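Local coordinates for Ice-binding protein (Flavobacteriaceae bacterium, PDB 5UYT) that probably binds the surface of ice crystals through its beta-solenoid domains and so restrains their growth, as an antifreeze protein of an Antarctic bacterium, at residues G164-L175 with R184-T195; F119-A130 with V146-A157. All coordinates share one frame; numbering follows the deposited sequence.

Followed from the N terminus, the chain first lays down 119-130, passes through strand 134-138, and closes contact 2 when 146-157 settles beside it one turn later. Contact 1 comes next: 164-175 is joined by 184-195 after only eight intervening residues. The two contacts are in series, neither nested nor crossed. Each pairs two neighbouring coils of a right-handed beta-helix, and the two pairs stack in succession, with centres about 10 Å apart, joined where strand 146-150 pairs with strand 165-168 and strand 154-156 with strand 173-175. Each contact spans two faces of the solenoid and the corner between them, and helix 55-73 packs along the face that carries Lys149 and Leu186.

Contact 1: G164-L175 with R184-T195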
loop_
_atom_site.group_PDB
_atom_site.type_symbol
_atom_site.label_atom_id
_atom_site.label_comp_id
_atom_site.label_asym_id
_atom_site.label_seq_id
_atom_site.Cartn_x
_atom_site.Cartn_y
_atom_site.Cartn_z
ATOM N N GLY A 164 15.041 0.355 -11.025
ATOM C CA GLY A 164 14.854 -0.466 -12.195
ATOM C C GLY A 164 14.567 -1.926 -11.969
ATOM O O GLY A 164 14.574 -2.438 -10.849
ATOM N N ASN A 165 14.346 -2.607 -13.083
ATOM C CA ASN A 165 14.146 -4.050 -13.074
ATOM C C ASN A 165 15.474 -4.790 -13.013
ATOM O O ASN A 165 16.229 -4.744 -13.969
ATOM C CB ASN A 165 13.413 -4.400 -14.344
ATOM C CG ASN A 165 12.033 -3.812 -14.365
ATOM O OD1 ASN A 165 11.263 -4.009 -13.424
ATOM N ND2 ASN A 165 11.713 -3.061 -15.415
ATOM N N VAL A 166 15.766 -5.450 -11.885
ATOM C CA VAL A 166 17.055 -6.135 -11.718
ATOM C C VAL A 166 16.791 -7.581 -12.086
ATOM O O VAL A 166 16.090 -8.267 -11.354
ATOM C CB VAL A 166 17.577 -6.043 -10.255
ATOM C CG1 VAL A 166 18.867 -6.873 -10.097
ATOM C CG2 VAL A 166 17.774 -4.577 -9.858
ATOM N N VAL A 167 17.314 -8.020 -13.236
ATOM C CA VAL A 167 17.078 -9.367 -13.740
ATOM C C VAL A 167 18.370 -10.169 -13.607
ATOM O O VAL A 167 19.323 -9.965 -14.371
ATOM C CB VAL A 167 16.643 -9.369 -15.235
ATOM C CG1 VAL A 167 16.457 -10.795 -15.759
ATOM C CG2 VAL A 167 15.382 -8.550 -15.430
ATOM N N ALA A 168 18.401 -11.085 -12.643
ATOM C CA ALA A 168 19.576 -11.926 -12.448
ATOM C C ALA A 168 19.349 -13.220 -13.198
ATOM O O ALA A 168 18.376 -13.923 -12.936
ATOM C CB ALA A 168 19.806 -12.196 -10.965
ATOM N N ASN A 169 20.241 -13.532 -14.148
ATOM C CA ASN A 169 20.121 -14.742 -14.925
ATOM C C ASN A 169 20.921 -15.866 -14.295
ATOM O O ASN A 169 22.160 -15.781 -14.209
ATOM C CB ASN A 169 20.647 -14.518 -16.354
ATOM C CG ASN A 169 20.271 -15.640 -17.295
ATOM O OD1 ASN A 169 19.168 -16.178 -17.214
ATOM N ND2 ASN A 169 21.196 -16.009 -18.201
ATOM N N ASN A 170 20.218 -16.920 -13.888
ATOM C CA ASN A 170 20.838 -18.091 -13.261
ATOM C C ASN A 170 21.754 -17.685 -12.118
ATOM O O ASN A 170 22.876 -18.182 -11.995
ATOM C CB ASN A 170 21.572 -18.953 -14.289
ATOM C CG ASN A 170 20.640 -19.460 -15.362
ATOM O OD1 ASN A 170 20.954 -19.383 -16.532
ATOM N ND2 ASN A 170 19.472 -19.951 -14.965
ATOM N N ALA A 171 21.252 -16.763 -11.288
ATOM C CA ALA A 171 21.961 -16.309 -10.087
ATOM C C ALA A 171 21.002 -15.829 -9.008
ATOM O O ALA A 171 19.833 -15.553 -9.287
ATOM C CB ALA A 171 22.939 -15.189 -10.435
ATOM N N ALA A 172 21.510 -15.734 -7.780
ATOM C CA ALA A 172 20.716 -15.243 -6.640
ATOM C C ALA A 172 20.720 -13.712 -6.568
ATOM O O ALA A 172 21.525 -13.036 -7.237
ATOM C CB ALA A 172 21.234 -15.853 -5.333
ATOM N N ILE A 173 19.793 -13.179 -5.777
ATOM C CA ILE A 173 19.744 -11.760 -5.469
ATOM C C ILE A 173 19.720 -11.602 -3.956
ATOM O O ILE A 173 18.928 -12.257 -3.274
ATOM C CB ILE A 173 18.491 -11.077 -6.081
ATOM C CG1 ILE A 173 18.453 -11.320 -7.599
ATOM C CG2 ILE A 173 18.490 -9.565 -5.747
ATOM C CD1 ILE A 173 17.200 -10.786 -8.281
ATOM N N VAL A 174 20.575 -10.727 -3.437
ATOM C CA VAL A 174 20.671 -10.508 -2.006
ATOM C C VAL A 174 20.571 -8.989 -1.795
ATOM O O VAL A 174 21.412 -8.228 -2.312
ATOM C CB VAL A 174 22.000 -11.044 -1.412
ATOM C CG1 VAL A 174 22.054 -10.765 0.093
ATOM C CG2 VAL A 174 22.195 -12.541 -1.693
ATOM N N LEU A 175 19.558 -8.570 -1.033
ATOM C CA LEU A 175 19.325 -7.163 -0.749
ATOM C C LEU A 175 19.511 -6.964 0.737
ATOM O O LEU A 175 18.724 -7.453 1.540
ATOM C CB LEU A 175 17.906 -6.747 -1.186
ATOM C CG LEU A 175 17.532 -6.992 -2.659
ATOM C CD1 LEU A 175 16.163 -6.380 -2.917
ATOM C CD2 LEU A 175 18.575 -6.444 -3.630
ATOM N N ARG A 184 12.219 -3.893 -9.433
ATOM C CA ARG A 184 11.874 -5.284 -9.167
ATOM C C ARG A 184 13.157 -6.085 -9.024
ATOM O O ARG A 184 14.178 -5.747 -9.659
ATOM C CB ARG A 184 11.055 -5.862 -10.342
ATOM C CG ARG A 184 9.674 -5.230 -10.522
ATOM C CD ARG A 184 9.015 -5.730 -11.812
ATOM N NE ARG A 184 7.682 -5.130 -12.005
ATOM C CZ ARG A 184 7.438 -4.042 -12.743
ATOM N NH1 ARG A 184 8.427 -3.424 -13.378
ATOM N NH2 ARG A 184 6.191 -3.559 -12.853
ATOM N N ALA A 185 13.123 -7.123 -8.181
ATOM C CA ALA A 185 14.189 -8.128 -8.159
ATOM C C ALA A 185 13.612 -9.410 -8.737
ATOM O O ALA A 185 12.700 -10.013 -8.159
ATOM C CB ALA A 185 14.733 -8.341 -6.736
ATOM N N LEU A 186 14.122 -9.778 -9.910
ATOM C CA LEU A 186 13.631 -10.908 -10.688
ATOM C C LEU A 186 14.797 -11.829 -11.026
ATOM O O LEU A 186 15.791 -11.367 -11.592
ATOM C CB LEU A 186 13.013 -10.402 -12.003
ATOM C CG LEU A 186 11.952 -9.286 -11.923
ATOM C CD1 LEU A 186 11.660 -8.769 -13.330
ATOM C CD2 LEU A 186 10.680 -9.788 -11.251
ATOM N N SER A 187 14.664 -13.116 -10.702
ATOM C CA SER A 187 15.668 -14.133 -11.093
ATOM C C SER A 187 15.077 -15.215 -12.001
ATOM O O SER A 187 13.989 -15.737 -11.733
ATOM C CB SER A 187 16.292 -14.799 -9.863
ATOM O OG SER A 187 17.157 -15.894 -10.256
ATOM N N THR A 188 15.822 -15.588 -13.050
ATOM C CA THR A 188 15.419 -16.674 -13.964
ATOM C C THR A 188 15.656 -18.062 -13.372
ATOM O O THR A 188 15.193 -19.043 -13.930
ATOM C CB THR A 188 16.164 -16.604 -15.310
ATOM O OG1 THR A 188 17.568 -16.657 -15.056
ATOM C CG2 THR A 188 15.841 -15.310 -16.039
ATOM N N THR A 189 16.443 -18.123 -12.295
ATOM C CA THR A 189 16.464 -19.194 -11.268
ATOM C C THR A 189 17.600 -18.815 -10.317
ATOM O O THR A 189 18.687 -18.389 -10.764
ATOM C CB THR A 189 16.544 -20.728 -11.726
ATOM O OG1 THR A 189 17.766 -21.345 -11.306
ATOM C CG2 THR A 189 16.268 -20.997 -13.175
ATOM N N GLY A 190 17.325 -18.944 -9.020
ATOM C CA GLY A 190 18.211 -18.522 -7.944
ATOM C C GLY A 190 17.405 -17.976 -6.776
ATOM O O GLY A 190 16.304 -17.438 -6.968
ATOM N N ALA A 191 17.951 -18.070 -5.560
ATOM C CA ALA A 191 17.244 -17.581 -4.356
ATOM C C ALA A 191 17.151 -16.049 -4.304
ATOM O O ALA A 191 17.954 -15.345 -4.932
ATOM C CB ALA A 191 17.924 -18.110 -3.100
ATOM N N ILE A 192 16.155 -15.531 -3.582
ATOM C CA ILE A 192 16.092 -14.097 -3.298
ATOM C C ILE A 192 16.088 -13.937 -1.779
ATOM O O ILE A 192 15.242 -14.508 -1.097
ATOM C CB ILE A 192 14.836 -13.436 -3.926
ATOM C CG1 ILE A 192 14.902 -13.554 -5.458
ATOM C CG2 ILE A 192 14.710 -11.971 -3.462
ATOM C CD1 ILE A 192 13.630 -13.168 -6.199
ATOM N N THR A 193 17.021 -13.148 -1.254
ATOM C CA THR A 193 17.141 -12.956 0.190
ATOM C C THR A 193 17.088 -11.463 0.459
ATOM O O THR A 193 17.919 -10.704 -0.070
ATOM C CB THR A 193 18.495 -13.512 0.684
ATOM O OG1 THR A 193 18.601 -14.885 0.318
ATOM C CG2 THR A 193 18.627 -13.390 2.215
ATOM N N VAL A 194 16.100 -11.014 1.238
ATOM C CA VAL A 194 16.001 -9.597 1.557
ATOM C C VAL A 194 15.968 -9.402 3.077
ATOM O O VAL A 194 15.443 -10.232 3.799
ATOM C CB VAL A 194 14.777 -8.921 0.872
ATOM C CG1 VAL A 194 14.845 -9.122 -0.638
ATOM C CG2 VAL A 194 13.439 -9.432 1.444
ATOM N N THR A 195 16.540 -8.316 3.565
ATOM C CA THR A 195 16.555 -8.076 5.008
ATOM C C THR A 195 16.266 -6.589 5.242
ATOM O O THR A 195 17.077 -5.728 4.892
ATOM C CB THR A 195 17.896 -8.545 5.664
ATOM O OG1 THR A 195 18.980 -7.831 5.077
ATOM C CG2 THR A 195 18.164 -10.014 5.392
HETATM O O HOH W 1 9.099 -1.897 -15.998
HETATM O O HOH W 2 19.575 -14.975 -2.295
#
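Ile173 and Ala185 meet inside the solenoid, where methyl CD1 of Ile173 lies 3.8 Å from CB of Ala185. The isoleucine puts CG1 beside its backbone N (chi1 -56°), which swings CD1 across to the neighbouring coil; the small alanine leaves room for it. Further along the same interior, Leu175 and Val194 run side by side, with CD1 of Leu175 3.8 Å from CG1 of Val194. Parallel backbone ladders on both faces, 165-168 with 184-187 and 173-175 with 192-195, set this in-register packing. On the other face of the first ladder, Val167 and Leu186 turn to helix 55-73. At the start of the same face, beside Leu6, NH1 of Arg184 donates to Asn165 OD1 at 2.9 Å, in the guanidinium plane and on a lone pair of the amide, and its NH2 is held by Ala10 O.

The corner is polar. Thr188 OG1 donates to Asn169 OD1 (2.7 Å) and accepts from Asn170 N (2.9 Å), while Ser187 OG reaches Ala171 O at 2.9 Å. Gly190 suits the turn because any side chain would run into Ala171 O. On the looser, partly exposed side, Val174 and Thr193 face outward, and a water bridges Ile173 O and Thr193 OG1. Neighbouring coils are thus held together by aliphatic contacts within, while hydroxyls of Thr188 and Ser187 satisfy backbone groups at the bend and the Asn169 amide takes up the Thr188 proton.

Contact 2: F119-A130 with V146-A157; sequences FIFKIQGALSSA and VFWKVEGLVDLA
Stacked on each other with an offset, Phe121 and Trp148 hold their phenyl and indole six-membered rings 4.2 Å apart between centroids, planes at 14°. Both side chains leave their strands beside the backbone N (chi1 -63° and -52°), and this shared first torsion sends the rings the same way, side by side, so their planes can overlap. Leu127 comes from the next face of the coil at about a right angle, its CD2 4.0 Å from Trp148 CE3, and its CB rests on Val150 CG1 at 3.8 Å. With alanine at the Trp148 site, one face of Phe121 is likely to lose its stacking partner and a gap to open beside Leu127.

In the next shell, parallel ladders between 119-123 and 146-150 and between 127-129 and 154-156 fix the register, while Trp148 NE1 is held by Lys163 O. The opposite face of the first ladder carries Lys149, whose bent chain passes Lys122 CB and delivers NZ to Gln124 OE1 at 2.9 Å and to Glu151 OE2 at 2.8 Å, the latter a salt bridge on the anti lone pair. Tyr68 of helix 55-73 also bonds that carboxylate oxygen. At the far end, Ser129 OG accepts from Ala157 N (2.9 Å) and also bonds Thr160. The chemistry implies that one stacked aromatic pair, backed by Leu127 and Val150, packs the interior here, while a buried lysine is probably kept charged by its carboxylate and amide partners.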
loop_
_atom_site.group_PDB
_atom_site.type_symbol
_atom_site.label_atom_id
_atom_site.label_comp_id
_atom_site.label_asym_id
_atom_site.label_seq_id
_atom_site.Cartn_x
_atom_site.Cartn_y
_atom_site.Cartn_z
ATOM N N PHE A 119 17.064 2.729 -20.330
ATOM C CA PHE A 119 18.423 2.499 -19.840
ATOM C C PHE A 119 18.560 0.993 -19.611
ATOM O O PHE A 119 17.886 0.451 -18.755
ATOM C CB PHE A 119 18.624 3.258 -18.514
ATOM C CG PHE A 119 18.373 4.745 -18.612
ATOM C CD1 PHE A 119 19.440 5.638 -18.727
ATOM C CD2 PHE A 119 17.067 5.258 -18.561
ATOM C CE1 PHE A 119 19.212 7.012 -18.815
ATOM C CE2 PHE A 119 16.837 6.637 -18.649
ATOM C CZ PHE A 119 17.915 7.512 -18.772
ATOM N N ILE A 120 19.370 0.309 -20.410
ATOM C CA ILE A 120 19.586 -1.136 -20.236
ATOM C C ILE A 120 21.076 -1.370 -19.937
ATOM O O ILE A 120 21.956 -0.872 -20.656
ATOM C CB ILE A 120 19.156 -1.957 -21.499
ATOM C CG1 ILE A 120 17.635 -1.892 -21.715
ATOM C CG2 ILE A 120 19.650 -3.407 -21.420
ATOM C CD1 ILE A 120 17.187 -2.324 -23.110
ATOM N N PHE A 121 21.347 -2.097 -18.857
ATOM C CA PHE A 121 22.709 -2.426 -18.474
ATOM C C PHE A 121 22.925 -3.917 -18.644
ATOM O O PHE A 121 22.216 -4.732 -18.046
ATOM C CB PHE A 121 22.973 -1.986 -17.040
ATOM C CG PHE A 121 22.876 -0.505 -16.864
ATOM C CD1 PHE A 121 23.987 0.294 -17.085
ATOM C CD2 PHE A 121 21.670 0.098 -16.490
ATOM C CE1 PHE A 121 23.909 1.675 -16.927
ATOM C CE2 PHE A 121 21.580 1.478 -16.332
ATOM C CZ PHE A 121 22.710 2.268 -16.565
ATOM N N LYS A 122 23.864 -4.256 -19.519
ATOM C CA LYS A 122 24.235 -5.642 -19.773
ATOM C C LYS A 122 25.482 -5.964 -18.958
ATOM O O LYS A 122 26.601 -5.592 -19.328
ATOM C CB LYS A 122 24.447 -5.862 -21.268
ATOM C CG LYS A 122 23.181 -5.586 -22.061
ATOM C CD LYS A 122 23.384 -5.742 -23.556
ATOM C CE LYS A 122 23.088 -7.155 -24.039
ATOM N NZ LYS A 122 23.361 -7.250 -25.503
ATOM N N ILE A 123 25.277 -6.636 -17.827
ATOM C CA ILE A 123 26.384 -6.937 -16.915
ATOM C C ILE A 123 26.825 -8.397 -17.068
ATOM O O ILE A 123 26.116 -9.305 -16.631
ATOM C CB ILE A 123 26.013 -6.660 -15.432
ATOM C CG1 ILE A 123 25.364 -5.255 -15.201
ATOM C CG2 ILE A 123 27.210 -6.931 -14.523
ATOM C CD1 ILE A 123 26.161 -4.077 -15.754
ATOM N N GLN A 124 27.991 -8.623 -17.689
ATOM C CA GLN A 124 28.450 -9.985 -18.002
ATOM C C GLN A 124 29.285 -10.534 -16.850
ATOM O O GLN A 124 30.489 -10.790 -16.986
ATOM C CB GLN A 124 29.246 -10.021 -19.319
ATOM C CG GLN A 124 28.571 -9.242 -20.439
ATOM C CD GLN A 124 27.201 -9.791 -20.754
ATOM O OE1 GLN A 124 26.184 -9.164 -20.480
ATOM N NE2 GLN A 124 27.176 -10.991 -21.317
ATOM N N GLY A 125 28.625 -10.706 -15.715
ATOM C CA GLY A 125 29.285 -11.037 -14.473
ATOM C C GLY A 125 28.361 -10.625 -13.360
ATOM O O GLY A 125 27.196 -10.310 -13.607
ATOM N N ALA A 126 28.869 -10.632 -12.131
ATOM C CA ALA A 126 28.056 -10.259 -10.966
ATOM C C ALA A 126 27.893 -8.731 -10.876
ATOM O O ALA A 126 28.641 -7.967 -11.515
ATOM C CB ALA A 126 28.681 -10.817 -9.693
ATOM N N LEU A 127 26.906 -8.291 -10.098
ATOM C CA LEU A 127 26.722 -6.871 -9.826
ATOM C C LEU A 127 26.641 -6.667 -8.313
ATOM O O LEU A 127 25.812 -7.279 -7.663
ATOM C CB LEU A 127 25.471 -6.349 -10.523
ATOM C CG LEU A 127 25.038 -4.908 -10.222
ATOM C CD1 LEU A 127 26.012 -3.887 -10.815
ATOM C CD2 LEU A 127 23.618 -4.679 -10.732
ATOM N N SER A 128 27.529 -5.839 -7.771
ATOM C CA SER A 128 27.580 -5.545 -6.337
ATOM C C SER A 128 27.496 -4.054 -6.168
ATOM O O SER A 128 27.858 -3.313 -7.083
ATOM C CB SER A 128 28.910 -6.002 -5.745
ATOM O OG SER A 128 28.911 -7.403 -5.634
ATOM N N SER A 129 27.010 -3.598 -5.022
ATOM C CA SER A 129 27.138 -2.175 -4.694
ATOM C C SER A 129 27.870 -2.037 -3.361
ATOM O O SER A 129 27.885 -2.983 -2.549
ATOM C CB SER A 129 25.761 -1.503 -4.595
ATOM O OG SER A 129 25.010 -2.038 -3.498
ATOM N N ALA A 130 28.466 -0.864 -3.160
ATOM C CA ALA A 130 29.032 -0.460 -1.875
ATOM C C ALA A 130 27.925 0.100 -0.992
ATOM O O ALA A 130 26.889 0.542 -1.509
ATOM C CB ALA A 130 30.118 0.592 -2.101
ATOM N N VAL A 146 14.209 1.363 -16.671
ATOM C CA VAL A 146 15.580 0.927 -16.325
ATOM C C VAL A 146 15.646 -0.592 -16.121
ATOM O O VAL A 146 14.815 -1.178 -15.414
ATOM C CB VAL A 146 16.108 1.656 -15.066
ATOM C CG1 VAL A 146 17.498 1.155 -14.711
ATOM C CG2 VAL A 146 16.069 3.176 -15.290
ATOM N N PHE A 147 16.635 -1.231 -16.759
ATOM C CA PHE A 147 16.802 -2.680 -16.683
ATOM C C PHE A 147 18.263 -3.014 -16.429
ATOM O O PHE A 147 19.166 -2.384 -17.016
ATOM C CB PHE A 147 16.398 -3.338 -18.015
ATOM C CG PHE A 147 14.948 -3.125 -18.396
ATOM C CD1 PHE A 147 14.003 -4.119 -18.150
ATOM C CD2 PHE A 147 14.535 -1.950 -19.021
ATOM C CE1 PHE A 147 12.664 -3.926 -18.491
ATOM C CE2 PHE A 147 13.204 -1.752 -19.370
ATOM C CZ PHE A 147 12.261 -2.744 -19.110
ATOM N N TRP A 148 18.487 -4.034 -15.604
ATOM C CA TRP A 148 19.830 -4.586 -15.379
ATOM C C TRP A 148 19.785 -6.072 -15.711
ATOM O O TRP A 148 19.085 -6.836 -15.036
ATOM C CB TRP A 148 20.270 -4.372 -13.910
ATOM C CG TRP A 148 20.149 -2.940 -13.423
ATOM C CD1 TRP A 148 19.010 -2.322 -12.971
ATOM C CD2 TRP A 148 21.209 -1.985 -13.262
ATOM N NE1 TRP A 148 19.288 -1.025 -12.594
ATOM C CE2 TRP A 148 20.628 -0.795 -12.749
ATOM C CE3 TRP A 148 22.593 -2.014 -13.507
ATOM C CZ2 TRP A 148 21.384 0.361 -12.470
ATOM C CZ3 TRP A 148 23.347 -0.865 -13.238
ATOM C CH2 TRP A 148 22.734 0.312 -12.736
ATOM N N LYS A 149 20.474 -6.475 -16.784
ATOM C CA LYS A 149 20.561 -7.887 -17.140
ATOM C C LYS A 149 21.877 -8.433 -16.603
ATOM O O LYS A 149 22.945 -8.219 -17.203
ATOM C CB LYS A 149 20.490 -8.045 -18.654
ATOM C CG LYS A 149 20.514 -9.495 -19.121
ATOM C CD LYS A 149 21.017 -9.627 -20.559
ATOM C CE LYS A 149 22.486 -9.223 -20.727
ATOM N NZ LYS A 149 23.440 -9.736 -19.688
ATOM N N VAL A 150 21.799 -9.141 -15.477
ATOM C CA VAL A 150 23.001 -9.510 -14.713
ATOM C C VAL A 150 23.323 -11.008 -14.803
ATOM O O VAL A 150 22.533 -11.847 -14.337
ATOM C CB VAL A 150 22.905 -9.094 -13.220
ATOM C CG1 VAL A 150 24.259 -9.302 -12.527
ATOM C CG2 VAL A 150 22.457 -7.633 -13.077
ATOM N N GLU A 151 24.490 -11.332 -15.368
ATOM C CA GLU A 151 24.927 -12.736 -15.506
ATOM C C GLU A 151 25.748 -13.150 -14.291
ATOM O O GLU A 151 26.928 -13.537 -14.416
ATOM C CB GLU A 151 25.768 -12.944 -16.775
ATOM C CG GLU A 151 25.153 -12.411 -18.059
ATOM C CD GLU A 151 23.842 -13.078 -18.414
ATOM O OE1 GLU A 151 23.637 -14.245 -18.014
ATOM O OE2 GLU A 151 23.024 -12.416 -19.092
ATOM N N GLY A 152 25.138 -13.062 -13.116
ATOM C CA GLY A 152 25.839 -13.420 -11.885
ATOM C C GLY A 152 25.129 -12.878 -10.661
ATOM O O GLY A 152 24.091 -12.211 -10.773
ATOM N N LEU A 153 25.695 -13.161 -9.489
ATOM C CA LEU A 153 25.072 -12.738 -8.213
ATOM C C LEU A 153 24.802 -11.221 -8.144
ATOM O O LEU A 153 25.701 -10.421 -8.435
ATOM C CB LEU A 153 25.982 -13.161 -7.041
ATOM C CG LEU A 153 25.636 -12.619 -5.647
ATOM C CD1 LEU A 153 24.366 -13.268 -5.117
ATOM C CD2 LEU A 153 26.795 -12.820 -4.669
ATOM N N VAL A 154 23.574 -10.841 -7.764
ATOM C CA VAL A 154 23.242 -9.451 -7.482
ATOM C C VAL A 154 23.314 -9.297 -5.963
ATOM O O VAL A 154 22.576 -9.970 -5.234
ATOM C CB VAL A 154 21.845 -9.050 -8.006
ATOM C CG1 VAL A 154 21.529 -7.606 -7.613
ATOM C CG2 VAL A 154 21.777 -9.203 -9.518
ATOM N N ASP A 155 24.223 -8.447 -5.483
ATOM C CA ASP A 155 24.327 -8.207 -4.030
ATOM C C ASP A 155 24.395 -6.712 -3.759
ATOM O O ASP A 155 25.410 -6.059 -4.068
ATOM C CB ASP A 155 25.550 -8.925 -3.433
ATOM C CG ASP A 155 25.464 -9.040 -1.913
ATOM O OD1 ASP A 155 25.318 -7.993 -1.246
ATOM O OD2 ASP A 155 25.572 -10.168 -1.385
ATOM N N LEU A 156 23.312 -6.168 -3.214
ATOM C CA LEU A 156 23.265 -4.746 -2.925
ATOM C C LEU A 156 23.506 -4.492 -1.451
ATOM O O LEU A 156 22.777 -5.020 -0.598
ATOM C CB LEU A 156 21.944 -4.120 -3.420
ATOM C CG LEU A 156 21.670 -4.400 -4.909
ATOM C CD1 LEU A 156 20.449 -3.595 -5.336
ATOM C CD2 LEU A 156 22.861 -4.028 -5.793
ATOM N N ALA A 157 24.529 -3.669 -1.170
ATOM C CA ALA A 157 24.997 -3.395 0.185
ATOM C C ALA A 157 24.019 -2.547 0.961
ATOM O O ALA A 157 23.104 -1.944 0.380
ATOM C CB ALA A 157 26.348 -2.694 0.144
HETATM O O HOH W 3 27.388 -5.892 -2.007
#